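Local coordinates for protein D-xylonate dehydratase (Caulobacter crescentus, PDB 5OYN) that catalyses the dehydration of D-xylonate to 2-dehydro-3-deoxy-D-arabinonate in D-xylose degradation, and also dehydrates D-gluconate, with a [2Fe-2S] cluster and magnesium as cofactors, at residues 83-86 against 90-93; 114-119 against 297-302; 238-243 against 332-337; 352-355 against 361-364; 476-481 against 488-493. All coordinates share one frame; numbering follows the deposited sequence.

Contact 1: residues 83-86 against 90-93; sequences GIRD and IPME
Pro-91, Arg-85 and Ile-84 bury the most surface. Both helix residues touch the proline ring, and each also reaches Ile-90. Ile-84 takes the CB side of the ring: Ile-84 CD1 lies 3.7 Å from Pro-91 CB. The other branch of Ile-84 covers the start of the strand backbone, with Ile-84 CG2 3.7 Å from Ile-90 N. Ile-84 CG2 is anti to the backbone N, while CG1 (chi1 -64°) stays beside that nitrogen. The two branches can then spread over neighbouring points of the strand. Arg-85 meets the CD side of the same ring. Its chain bends at chi3 (-145°), and one face of the guanidinium comes down on Pro-91 CD, which is 3.6 Å from Arg-85 NH2. The arginine and proline side chains cross at about a right angle. Arg-85 NH1 passes 3.9 Å from Ile-90 CD1, the tip of a side chain whose base leads away from the helix. These contacts are van der Waals in kind. The charge of Arg-85 is met by other residues: NH1 forms salt bridges with Glu-49 of its own chain and with Asp-86 of a second subunit. One guanidinium thus packs on the strand and takes part in a subunit interface. The contact belongs to the beta-alpha-beta unit of strand 56-61, helix 73-87 and strand 90-95, where the helix turns back into the sheet. Strand 90-95 runs parallel to strand 56-61 and bonds to it through the backbones of Ile-90 and Met-92. Ile-84 also rests on Ile-57 and Ile-59 of that strand, and on Ile-254 and Val-255 of helix 241-259.

Contact 2: residues 114-119 against 297-302; sequences LSYLGL and ARHAGV
Tyr-116 and His-299 reach toward each other from opposite directions, out of two helices, and meet ring to ring. The ring planes are inclined at 51° and the centroids lie 4.5 Å apart, an oblique pairing that is neither a stack nor edge-to-face. His-299 places CE1 over one face of the tyrosine ring, displaced toward its rim. The closer ring approach is Tyr-116 CZ to His-299 NE2, 3.2 Å. In return, Tyr-116 CE1 lies over a face of the imidazole. The tyrosine gets there because its CG is anti to the backbone N (chi1 161°), which carries the ring out from helix 109-125. Tyr-116 OH stands out of the imidazole plane, over its CD2-NE2 side, 3.1 Å from both His-299 NE2 and His-299 CD2. A clear partner for this hydroxyl is Thr-150, which hydrogen-bonds it through OG1. His-299 ND1 has a weak bond to the carbonyl O of Ala-295, one turn back in its own helix. The histidine is the last helical residue of helix 289-299. A Schellman motif follows, with Gly-301 as the C-prime residue at positive phi. Val-302 N bonds to Ala-297 O, and Gly-301 N to Arg-298 O. Helix 141-151 lies against the pair: Met-146 and Ala-147 touch Tyr-116, and Thr-150 touches His-299. Ala-585 of helix 583-586 packs on both rings, and Pro-564 of a third subunit adds to the cover of Tyr-116.

Contact 3: residues 238-243 against 332-337; sequences APYRER and FHRAGG
Tyr-240, just ahead of helix 241-259, and Glu-242, in its first turn, face His-333 and Arg-334, in the last turn of helix 329-335. That second helix ends in a Schellman motif. Its backbone bonds include Gly-337 N to Phe-332 O (2.9 Å) and Gly-336 N to His-333 O (3.1 Å), with Gly-336 at positive phi.

Polar groups make most of the contact. The carboxylate of Glu-242 and the imidazole of His-333 approach from opposite directions. The carboxylate lies at the imidazole edge, the two planes 42° apart, and Glu-242 OE2 is 3.0 Å from both His-333 NE2 and His-333 CE1. A chi1 of 166° turns the imidazole away from its own backbone N, out toward Glu-242.

The rings of Tyr-240 and His-333 only approach, obliquely: Tyr-240 CE2 is 4.2 Å from His-333 ND1.

Both Tyr-240 and Arg-334 have partners beyond the segments. Glu-330 hydrogen-bonds the hydroxyl of Tyr-240. Arg-334 makes a cation-pi contact with Trp-167 of a fourth subunit, so this inter-helix contact adjoins a subunit interface.

The Arg-334 guanidinium meets the Tyr-240 hydroxyl at its edge. Guanidinium and ring are nearly coplanar, 8° apart, with Arg-334 NH1 3.2 Å from Tyr-240 OH.

Contact 4: residues 352-355 against 361-364; sequences HGDV and KTMS
Thr-362, Met-363 and Ser-364 open helix 363-367 against a type I beta turn, His-352 to Val-355. Carbonyls of the turn receive the first amides of the helix. Thr-362 is the N-cap. Its OG1 caps a backbone N just past the segment, probably that of Glu-365. The carboxylate of Glu-365 bonds back to Thr-362 N, consistent with a capping box. OG1 can turn to the capped amide because it sits between the backbone N and the carbonyl carbon (chi1 59°). The CA of Thr-362 also makes a CA-H...O contact with Val-355 O. Met-363 N donates to Val-355 O at 3.1 Å, the donor tilted 16° from the carbonyl plane. Met-363 CB lies 3.6 Å from Val-355 CG2, the two side chains running side by side and pointing the same way. Beyond CB the methionine chain bends off toward Leu-342 of helix 337-347. Val-355 also packs on Gln-271 and Asn-275 of helix 270-282, so the turn is held between that helix and the new one. Ser-364 packs its CB on the Gly-353 carbonyl. Its N-H then makes a fairly straight bond, 164° at the hydrogen, landing on an in-plane lone pair of that oxygen: Ser-364 N to Gly-353 O, 2.7 Å.

Contact 5: residues 476-481 against 488-493; sequences MQPPDH and MSLPTL
This contact belongs to the beta-alpha-beta unit of strand 455-460, helix 480-484 and strand 492-494. Pro-478 and Met-476, ahead of the helix, pack on Leu-490, ahead of the strand, and Thr-492, its first residue. Pro-478 buries the most surface. The CD side of its ring covers the loop backbone at Met-488 and Ser-489, with Pro-478 CD 3.4 Å from Met-488 O and Pro-478 CG 3.7 Å from Ser-489 CA. Pro-478 CB is 3.9 Å from Leu-490 CD1. The same methyl reaches the next proline, Leu-490 CD1 to Pro-479 CD being 4.1 Å. Pro-479 is the N-cap residue of helix 480-484. Thr-492 CG2 lies 3.5 Å from Met-476 O. Thr-492 OG1 sits between the backbone N and the carbonyl carbon (chi1 37°) and hydrogen-bonds Ser-506. Met-476 bends at chi3 (-71°), which brings Met-476 CE within 4.0 Å of Leu-493 O. The sulfur-bearing chain also rests on Leu-457 and Ile-459 of strand 455-460. The side chain of Met-476 is about 11 Å from that of Glu-472, a magnesium ligand. Pro-491 and Leu-493 bond through their backbones to strand 455-460, and Thr-492 to Ile-507. Across the contact, carbon packs on carbon and on backbone carbonyls. The proline nitrogens carry no hydrogen, so these rings can offer only C-H groups and carbon surface to the Met-488 carbonyl and the Leu-490 side chain.

From the N terminus, contact 1 comes first and closes the short turn from helix 73-87 into strand 90-95. Contact 2 opens on helix 109-125, the next helix, and closes far along the chain at the end of helix 289-299. Contact 3 opens within that span and closes beyond it, so contacts 2 and 3 cross. It joins the start of helix 241-259 to the end of helix 329-335. Contact 4 then closes a local loop ahead of helix 363-367. Contacts 1 to 4 all lie in the N-terminal dehydratase region. Contact 5 closes a loop in the C-terminal region, about 51 Å from contact 1 between centres, on the opposite side of the chain's centre. No pair of contacts nests.

Contact 1: residues 83-86 against 90-93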
# COMPACT_ATOMS: atom_id res chain seq x y z
N GLY A 83 -5.13 -15.99 -2.60
CA GLY A 83 -5.49 -17.39 -2.42
C GLY A 83 -6.98 -17.56 -2.19
O GLY A 83 -7.64 -18.34 -2.87
N ILE A 84 -7.52 -16.80 -1.23
CA ILE A 84 -8.95 -16.84 -0.92
C ILE A 84 -9.79 -16.59 -2.16
O ILE A 84 -10.81 -17.26 -2.38
CB ILE A 84 -9.26 -15.80 0.17
CG1 ILE A 84 -8.55 -16.17 1.47
CG2 ILE A 84 -10.77 -15.62 0.32
CD1 ILE A 84 -8.65 -15.07 2.52
N ARG A 85 -9.40 -15.62 -2.99
CA ARG A 85 -10.26 -15.26 -4.12
C ARG A 85 -10.18 -16.28 -5.25
O ARG A 85 -11.20 -16.57 -5.90
CB ARG A 85 -9.92 -13.86 -4.63
CG ARG A 85 -11.01 -12.89 -4.28
CD ARG A 85 -10.67 -11.47 -4.60
NE ARG A 85 -11.24 -10.56 -3.61
CZ ARG A 85 -12.53 -10.23 -3.56
NH1 ARG A 85 -13.38 -10.72 -4.45
NH2 ARG A 85 -12.96 -9.39 -2.62
N ASP A 86 -8.99 -16.82 -5.54
CA ASP A 86 -8.91 -17.86 -6.56
C ASP A 86 -9.77 -19.04 -6.17
O ASP A 86 -10.44 -19.64 -7.02
CB ASP A 86 -7.46 -18.31 -6.75
CG ASP A 86 -6.68 -17.40 -7.68
OD1 ASP A 86 -7.10 -16.23 -7.86
OD2 ASP A 86 -5.64 -17.85 -8.22
N ILE A 90 -14.35 -14.64 0.01
CA ILE A 90 -14.29 -13.19 0.06
C ILE A 90 -13.43 -12.82 1.27
O ILE A 90 -13.82 -13.09 2.41
CB ILE A 90 -15.69 -12.55 0.17
CG1 ILE A 90 -16.57 -12.98 -1.01
CG2 ILE A 90 -15.59 -11.04 0.27
CD1 ILE A 90 -16.23 -12.29 -2.32
N PRO A 91 -12.27 -12.20 1.09
CA PRO A 91 -11.43 -11.89 2.25
C PRO A 91 -11.88 -10.62 2.97
O PRO A 91 -12.47 -9.71 2.38
CB PRO A 91 -10.03 -11.73 1.65
CG PRO A 91 -10.27 -11.40 0.20
CD PRO A 91 -11.68 -11.73 -0.17
N MET A 92 -11.58 -10.59 4.27
CA MET A 92 -11.86 -9.46 5.15
C MET A 92 -10.68 -9.39 6.12
O MET A 92 -10.60 -10.21 7.05
CB MET A 92 -13.17 -9.62 5.93
CG MET A 92 -14.40 -9.34 5.15
SD MET A 92 -14.76 -7.59 5.03
CE MET A 92 -16.34 -7.65 4.16
N GLU A 93 -9.78 -8.45 5.91
CA GLU A 93 -8.65 -8.29 6.80
C GLU A 93 -9.07 -7.39 7.95
O GLU A 93 -9.85 -6.45 7.76
CB GLU A 93 -7.45 -7.70 6.06
CG GLU A 93 -6.17 -7.59 6.86
CD GLU A 93 -5.14 -6.71 6.15
OE1 GLU A 93 -4.07 -6.43 6.76
OE2 GLU A 93 -5.40 -6.31 4.98

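Contact 2: residues 114-119 against 297-302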
# COMPACT_ATOMS: atom_id res chain seq x y z
N LEU A 114 -5.46 -10.59 26.68
CA LEU A 114 -6.18 -9.41 26.20
C LEU A 114 -6.44 -9.49 24.70
O LEU A 114 -7.53 -9.16 24.22
CB LEU A 114 -5.42 -8.14 26.55
CG LEU A 114 -5.99 -6.81 26.05
CD1 LEU A 114 -7.43 -6.61 26.44
CD2 LEU A 114 -5.14 -5.64 26.53
N SER A 115 -5.44 -9.91 23.93
CA SER A 115 -5.65 -10.11 22.50
C SER A 115 -6.66 -11.23 22.27
O SER A 115 -7.53 -11.13 21.39
CB SER A 115 -4.31 -10.41 21.83
OG SER A 115 -4.44 -10.63 20.44
N TYR A 116 -6.58 -12.30 23.07
CA TYR A 116 -7.54 -13.40 22.98
C TYR A 116 -8.98 -12.90 23.08
O TYR A 116 -9.82 -13.21 22.23
CB TYR A 116 -7.25 -14.41 24.10
CG TYR A 116 -8.41 -15.34 24.40
CD1 TYR A 116 -8.66 -16.45 23.59
CD2 TYR A 116 -9.25 -15.12 25.48
CE1 TYR A 116 -9.72 -17.30 23.85
CE2 TYR A 116 -10.33 -15.96 25.75
CZ TYR A 116 -10.55 -17.05 24.93
OH TYR A 116 -11.61 -17.90 25.18
N LEU A 117 -9.27 -12.11 24.12
CA LEU A 117 -10.63 -11.60 24.33
C LEU A 117 -11.14 -10.90 23.09
O LEU A 117 -12.24 -11.19 22.60
CB LEU A 117 -10.66 -10.64 25.51
CG LEU A 117 -10.37 -11.26 26.88
CD1 LEU A 117 -10.02 -10.21 27.93
CD2 LEU A 117 -11.56 -12.12 27.30
N GLY A 118 -10.34 -9.97 22.57
CA GLY A 118 -10.78 -9.17 21.44
C GLY A 118 -10.94 -9.97 20.17
O GLY A 118 -11.80 -9.66 19.34
N LEU A 119 -10.13 -11.02 19.99
CA LEU A 119 -10.30 -11.79 18.77
C LEU A 119 -11.62 -12.57 18.78
O LEU A 119 -12.32 -12.61 17.76
CB LEU A 119 -9.11 -12.72 18.55
CG LEU A 119 -9.05 -13.39 17.17
CD1 LEU A 119 -9.39 -12.44 16.03
CD2 LEU A 119 -7.69 -13.98 16.94
N ALA A 297 -4.59 -26.11 24.98
CA ALA A 297 -5.28 -27.35 25.33
C ALA A 297 -6.54 -27.08 26.12
O ALA A 297 -7.65 -27.47 25.73
CB ALA A 297 -4.34 -28.26 26.11
N ARG A 298 -6.39 -26.38 27.25
CA ARG A 298 -7.53 -26.04 28.09
C ARG A 298 -8.65 -25.39 27.28
O ARG A 298 -9.80 -25.81 27.35
CB ARG A 298 -7.09 -25.14 29.23
CG ARG A 298 -6.16 -25.83 30.20
CD ARG A 298 -6.15 -25.12 31.54
NE ARG A 298 -7.45 -25.17 32.18
CZ ARG A 298 -7.79 -24.44 33.25
NH1 ARG A 298 -6.91 -23.60 33.79
NH2 ARG A 298 -9.01 -24.55 33.76
N HIS A 299 -8.31 -24.38 26.47
CA HIS A 299 -9.34 -23.68 25.71
C HIS A 299 -10.01 -24.57 24.67
O HIS A 299 -11.10 -24.23 24.20
CB HIS A 299 -8.77 -22.44 25.03
CG HIS A 299 -8.89 -21.19 25.85
ND1 HIS A 299 -7.83 -20.65 26.54
CD2 HIS A 299 -9.96 -20.39 26.09
CE1 HIS A 299 -8.24 -19.57 27.18
NE2 HIS A 299 -9.52 -19.38 26.92
N ALA A 300 -9.39 -25.69 24.31
CA ALA A 300 -10.05 -26.70 23.50
C ALA A 300 -10.56 -27.88 24.34
O ALA A 300 -10.82 -28.96 23.80
CB ALA A 300 -9.10 -27.18 22.40
N GLY A 301 -10.71 -27.68 25.65
CA GLY A 301 -11.26 -28.71 26.51
C GLY A 301 -10.43 -29.97 26.59
O GLY A 301 -10.99 -31.08 26.61
N VAL A 302 -9.11 -29.83 26.60
CA VAL A 302 -8.18 -30.94 26.75
C VAL A 302 -7.31 -30.63 27.95
O VAL A 302 -6.96 -29.47 28.19
CB VAL A 302 -7.32 -31.16 25.49
CG1 VAL A 302 -6.27 -32.23 25.73
CG2 VAL A 302 -8.19 -31.54 24.32

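Contact 3: residues 238-243 against 332-337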
# COMPACT_ATOMS: atom_id res chain seq x y z
N ALA A 238 10.90 -15.19 6.80
CA ALA A 238 9.98 -14.18 6.30
C ALA A 238 10.31 -13.58 4.92
O ALA A 238 9.36 -13.39 4.13
CB ALA A 238 9.86 -13.07 7.35
N PRO A 239 11.55 -13.27 4.55
CA PRO A 239 11.77 -12.66 3.23
C PRO A 239 11.93 -13.62 2.06
O PRO A 239 12.10 -13.13 0.94
CB PRO A 239 13.07 -11.84 3.42
CG PRO A 239 13.45 -12.00 4.88
CD PRO A 239 12.76 -13.19 5.39
N TYR A 240 11.89 -14.94 2.25
CA TYR A 240 11.92 -15.85 1.10
C TYR A 240 10.61 -15.77 0.33
O TYR A 240 9.54 -15.54 0.89
CB TYR A 240 12.11 -17.31 1.53
CG TYR A 240 13.49 -17.72 1.96
CD1 TYR A 240 14.40 -16.80 2.44
CD2 TYR A 240 13.87 -19.06 1.90
CE1 TYR A 240 15.66 -17.19 2.86
CE2 TYR A 240 15.12 -19.47 2.32
CZ TYR A 240 16.02 -18.53 2.80
OH TYR A 240 17.28 -18.92 3.22
N ARG A 241 10.68 -15.99 -0.98
CA ARG A 241 9.42 -15.95 -1.72
C ARG A 241 8.57 -17.16 -1.39
O ARG A 241 7.33 -17.09 -1.48
CB ARG A 241 9.65 -15.82 -3.24
CG ARG A 241 10.56 -16.85 -3.84
CD ARG A 241 9.81 -17.93 -4.61
NE ARG A 241 10.80 -18.82 -5.23
CZ ARG A 241 10.98 -20.11 -4.94
NH1 ARG A 241 10.21 -20.73 -4.07
NH2 ARG A 241 11.94 -20.78 -5.55
N GLU A 242 9.20 -18.27 -0.97
CA GLU A 242 8.50 -19.43 -0.44
C GLU A 242 7.41 -18.99 0.54
O GLU A 242 6.31 -19.54 0.53
CB GLU A 242 9.45 -20.38 0.27
CG GLU A 242 9.98 -21.52 -0.55
CD GLU A 242 10.99 -22.37 0.24
OE1 GLU A 242 12.21 -22.14 0.09
OE2 GLU A 242 10.56 -23.26 1.01
N ARG A 243 7.72 -18.00 1.37
CA ARG A 243 6.75 -17.53 2.36
C ARG A 243 5.52 -16.94 1.69
O ARG A 243 4.39 -17.16 2.14
CB ARG A 243 7.40 -16.51 3.28
CG ARG A 243 6.41 -15.76 4.11
CD ARG A 243 5.65 -16.66 5.06
NE ARG A 243 6.54 -17.35 5.99
CZ ARG A 243 6.25 -18.50 6.60
NH1 ARG A 243 5.07 -19.08 6.40
NH2 ARG A 243 7.12 -19.05 7.44
N PHE A 332 17.90 -24.23 9.39
CA PHE A 332 16.87 -25.15 9.82
C PHE A 332 15.86 -25.40 8.71
O PHE A 332 15.55 -26.55 8.37
CB PHE A 332 16.18 -24.61 11.08
CG PHE A 332 15.05 -25.48 11.57
CD1 PHE A 332 15.23 -26.85 11.74
CD2 PHE A 332 13.81 -24.93 11.85
CE1 PHE A 332 14.20 -27.65 12.17
CE2 PHE A 332 12.77 -25.73 12.29
CZ PHE A 332 12.96 -27.09 12.44
N HIS A 333 15.37 -24.32 8.08
CA HIS A 333 14.33 -24.49 7.07
C HIS A 333 14.89 -25.14 5.80
O HIS A 333 14.19 -25.93 5.15
CB HIS A 333 13.68 -23.14 6.75
CG HIS A 333 12.85 -23.18 5.50
ND1 HIS A 333 13.34 -22.80 4.27
CD2 HIS A 333 11.59 -23.63 5.29
CE1 HIS A 333 12.41 -22.98 3.35
NE2 HIS A 333 11.34 -23.49 3.94
N ARG A 334 16.12 -24.83 5.43
CA ARG A 334 16.73 -25.49 4.28
C ARG A 334 16.94 -26.98 4.53
O ARG A 334 16.91 -27.78 3.59
CB ARG A 334 18.06 -24.82 3.95
CG ARG A 334 18.59 -25.08 2.57
CD ARG A 334 19.16 -23.77 1.98
NE ARG A 334 20.36 -23.31 2.68
CZ ARG A 334 20.54 -22.07 3.12
NH1 ARG A 334 19.59 -21.17 2.93
NH2 ARG A 334 21.66 -21.74 3.76
N ALA A 335 17.18 -27.37 5.80
CA ALA A 335 17.28 -28.77 6.18
C ALA A 335 15.94 -29.50 6.17
O ALA A 335 15.93 -30.73 6.21
CB ALA A 335 17.91 -28.89 7.56
N GLY A 336 14.82 -28.77 6.13
CA GLY A 336 13.52 -29.40 6.03
C GLY A 336 12.58 -28.94 7.12
O GLY A 336 11.42 -29.36 7.18
N GLY A 337 13.08 -28.08 8.01
CA GLY A 337 12.32 -27.47 9.07
C GLY A 337 11.50 -28.45 9.88
O GLY A 337 11.90 -29.60 10.11

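Contact 4: residues 352-355 against 361-364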
# COMPACT_ATOMS: atom_id res chain seq x y z
N HIS A 352 1.60 -39.69 17.04
CA HIS A 352 0.32 -40.19 16.56
C HIS A 352 0.16 -39.75 15.10
O HIS A 352 -0.29 -38.64 14.82
CB HIS A 352 -0.83 -39.69 17.41
CG HIS A 352 -0.65 -39.94 18.87
ND1 HIS A 352 -0.54 -41.20 19.40
CD2 HIS A 352 -0.57 -39.08 19.92
CE1 HIS A 352 -0.39 -41.12 20.71
NE2 HIS A 352 -0.41 -39.84 21.05
N GLY A 353 0.53 -40.63 14.18
CA GLY A 353 0.53 -40.30 12.76
C GLY A 353 -0.84 -40.22 12.13
O GLY A 353 -0.94 -39.75 10.99
N ASP A 354 -1.90 -40.64 12.82
CA ASP A 354 -3.21 -40.74 12.21
C ASP A 354 -4.14 -39.59 12.57
O ASP A 354 -5.35 -39.70 12.36
CB ASP A 354 -3.88 -42.06 12.57
CG ASP A 354 -3.66 -43.13 11.53
OD1 ASP A 354 -3.18 -42.79 10.42
OD2 ASP A 354 -3.95 -44.31 11.82
N VAL A 355 -3.61 -38.50 13.09
CA VAL A 355 -4.45 -37.34 13.41
C VAL A 355 -4.78 -36.58 12.14
O VAL A 355 -4.04 -36.59 11.15
CB VAL A 355 -3.73 -36.44 14.44
CG1 VAL A 355 -3.84 -37.05 15.83
CG2 VAL A 355 -2.28 -36.25 14.06
N LYS A 361 -5.16 -34.26 4.98
CA LYS A 361 -4.53 -35.55 5.11
C LYS A 361 -4.20 -35.77 6.58
O LYS A 361 -4.56 -34.95 7.44
CB LYS A 361 -3.27 -35.63 4.23
CG LYS A 361 -3.54 -35.32 2.76
CD LYS A 361 -3.98 -36.59 2.00
CE LYS A 361 -4.98 -36.31 0.88
NZ LYS A 361 -5.05 -37.46 -0.08
N THR A 362 -3.55 -36.88 6.89
CA THR A 362 -3.15 -37.16 8.26
C THR A 362 -1.70 -36.76 8.45
O THR A 362 -0.93 -36.67 7.48
CB THR A 362 -3.36 -38.64 8.62
OG1 THR A 362 -2.60 -39.48 7.74
CG2 THR A 362 -4.82 -39.00 8.51
N MET A 363 -1.32 -36.52 9.71
CA MET A 363 0.06 -36.16 10.00
C MET A 363 1.03 -37.08 9.27
O MET A 363 1.87 -36.62 8.49
CB MET A 363 0.33 -36.20 11.51
CG MET A 363 1.64 -35.50 11.90
SD MET A 363 1.68 -33.69 11.62
CE MET A 363 2.97 -33.63 10.43
N SER A 364 0.88 -38.39 9.46
CA SER A 364 1.74 -39.35 8.77
C SER A 364 1.73 -39.14 7.26
O SER A 364 2.78 -39.16 6.61
CB SER A 364 1.32 -40.78 9.10
OG SER A 364 1.76 -41.67 8.07

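Contact 5: residues 476-481 against 488-493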
# COMPACT_ATOMS: atom_id res chain seq x y z
N MET A 476 19.35 -15.47 34.99
CA MET A 476 20.32 -14.64 35.72
C MET A 476 21.74 -15.12 35.47
O MET A 476 22.00 -16.32 35.37
CB MET A 476 20.02 -14.68 37.21
CG MET A 476 18.81 -13.86 37.63
SD MET A 476 18.21 -14.23 39.31
CE MET A 476 17.53 -15.86 39.03
N GLN A 477 22.69 -14.16 35.41
CA GLN A 477 24.08 -14.53 35.15
C GLN A 477 24.93 -14.43 36.42
O GLN A 477 24.58 -13.70 37.35
CB GLN A 477 24.68 -13.64 34.05
CG GLN A 477 24.91 -12.18 34.43
CD GLN A 477 25.74 -11.45 33.38
OE1 GLN A 477 25.66 -11.75 32.18
NE2 GLN A 477 26.55 -10.49 33.82
N PRO A 478 26.04 -15.17 36.49
CA PRO A 478 26.93 -15.09 37.65
C PRO A 478 27.39 -13.67 37.91
O PRO A 478 27.37 -12.83 37.00
CB PRO A 478 28.12 -15.98 37.24
CG PRO A 478 27.56 -16.93 36.25
CD PRO A 478 26.49 -16.18 35.52
N PRO A 479 27.82 -13.37 39.14
CA PRO A 479 28.45 -12.07 39.41
C PRO A 479 29.74 -11.92 38.62
O PRO A 479 30.30 -12.89 38.09
CB PRO A 479 28.71 -12.10 40.92
CG PRO A 479 27.80 -13.17 41.45
CD PRO A 479 27.66 -14.18 40.36
N ASP A 480 30.22 -10.67 38.54
CA ASP A 480 31.32 -10.38 37.64
C ASP A 480 32.57 -11.15 38.03
O ASP A 480 33.26 -11.72 37.17
CB ASP A 480 31.61 -8.88 37.62
CG ASP A 480 30.41 -8.04 37.18
OD1 ASP A 480 29.34 -8.62 36.86
OD2 ASP A 480 30.53 -6.80 37.16
N HIS A 481 32.88 -11.19 39.33
CA HIS A 481 34.12 -11.83 39.77
C HIS A 481 34.17 -13.30 39.34
O HIS A 481 35.24 -13.79 38.98
CB HIS A 481 34.30 -11.67 41.29
CG HIS A 481 33.48 -12.62 42.12
ND1 HIS A 481 32.38 -12.21 42.85
CD2 HIS A 481 33.63 -13.94 42.38
CE1 HIS A 481 31.88 -13.25 43.50
NE2 HIS A 481 32.61 -14.31 43.23
N MET A 488 30.74 -19.55 33.63
CA MET A 488 29.83 -18.84 32.74
C MET A 488 28.39 -18.90 33.21
O MET A 488 27.61 -17.99 32.91
CB MET A 488 29.95 -19.40 31.32
CG MET A 488 31.30 -19.12 30.67
SD MET A 488 31.90 -17.45 31.03
CE MET A 488 30.76 -16.48 30.05
N SER A 489 28.00 -19.93 33.96
CA SER A 489 26.64 -20.02 34.45
C SER A 489 26.62 -20.68 35.82
O SER A 489 27.42 -21.58 36.09
CB SER A 489 25.75 -20.79 33.47
OG SER A 489 26.41 -21.96 33.01
N LEU A 490 25.72 -20.21 36.67
CA LEU A 490 25.33 -20.90 37.88
C LEU A 490 23.90 -21.40 37.75
O LEU A 490 23.15 -20.95 36.87
CB LEU A 490 25.46 -19.99 39.11
CG LEU A 490 26.83 -19.35 39.27
CD1 LEU A 490 26.74 -18.13 40.18
CD2 LEU A 490 27.90 -20.35 39.77
N PRO A 491 23.49 -22.37 38.56
CA PRO A 491 22.11 -22.85 38.50
C PRO A 491 21.14 -21.72 38.81
O PRO A 491 21.45 -20.78 39.56
CB PRO A 491 22.06 -23.96 39.55
CG PRO A 491 23.36 -23.90 40.28
CD PRO A 491 24.34 -23.27 39.37
N THR A 492 19.96 -21.80 38.20
CA THR A 492 19.01 -20.70 38.21
C THR A 492 17.63 -21.27 38.46
O THR A 492 17.30 -22.37 38.00
CB THR A 492 19.04 -19.91 36.89
OG1 THR A 492 19.25 -20.81 35.78
CG2 THR A 492 20.15 -18.87 36.90
N LEU A 493 16.82 -20.51 39.21
CA LEU A 493 15.48 -20.95 39.54
C LEU A 493 14.64 -19.72 39.87
O LEU A 493 15.14 -18.78 40.48
CB LEU A 493 15.49 -21.93 40.71
CG LEU A 493 14.16 -22.23 41.40
CD1 LEU A 493 14.11 -23.69 41.73
CD2 LEU A 493 14.02 -21.41 42.67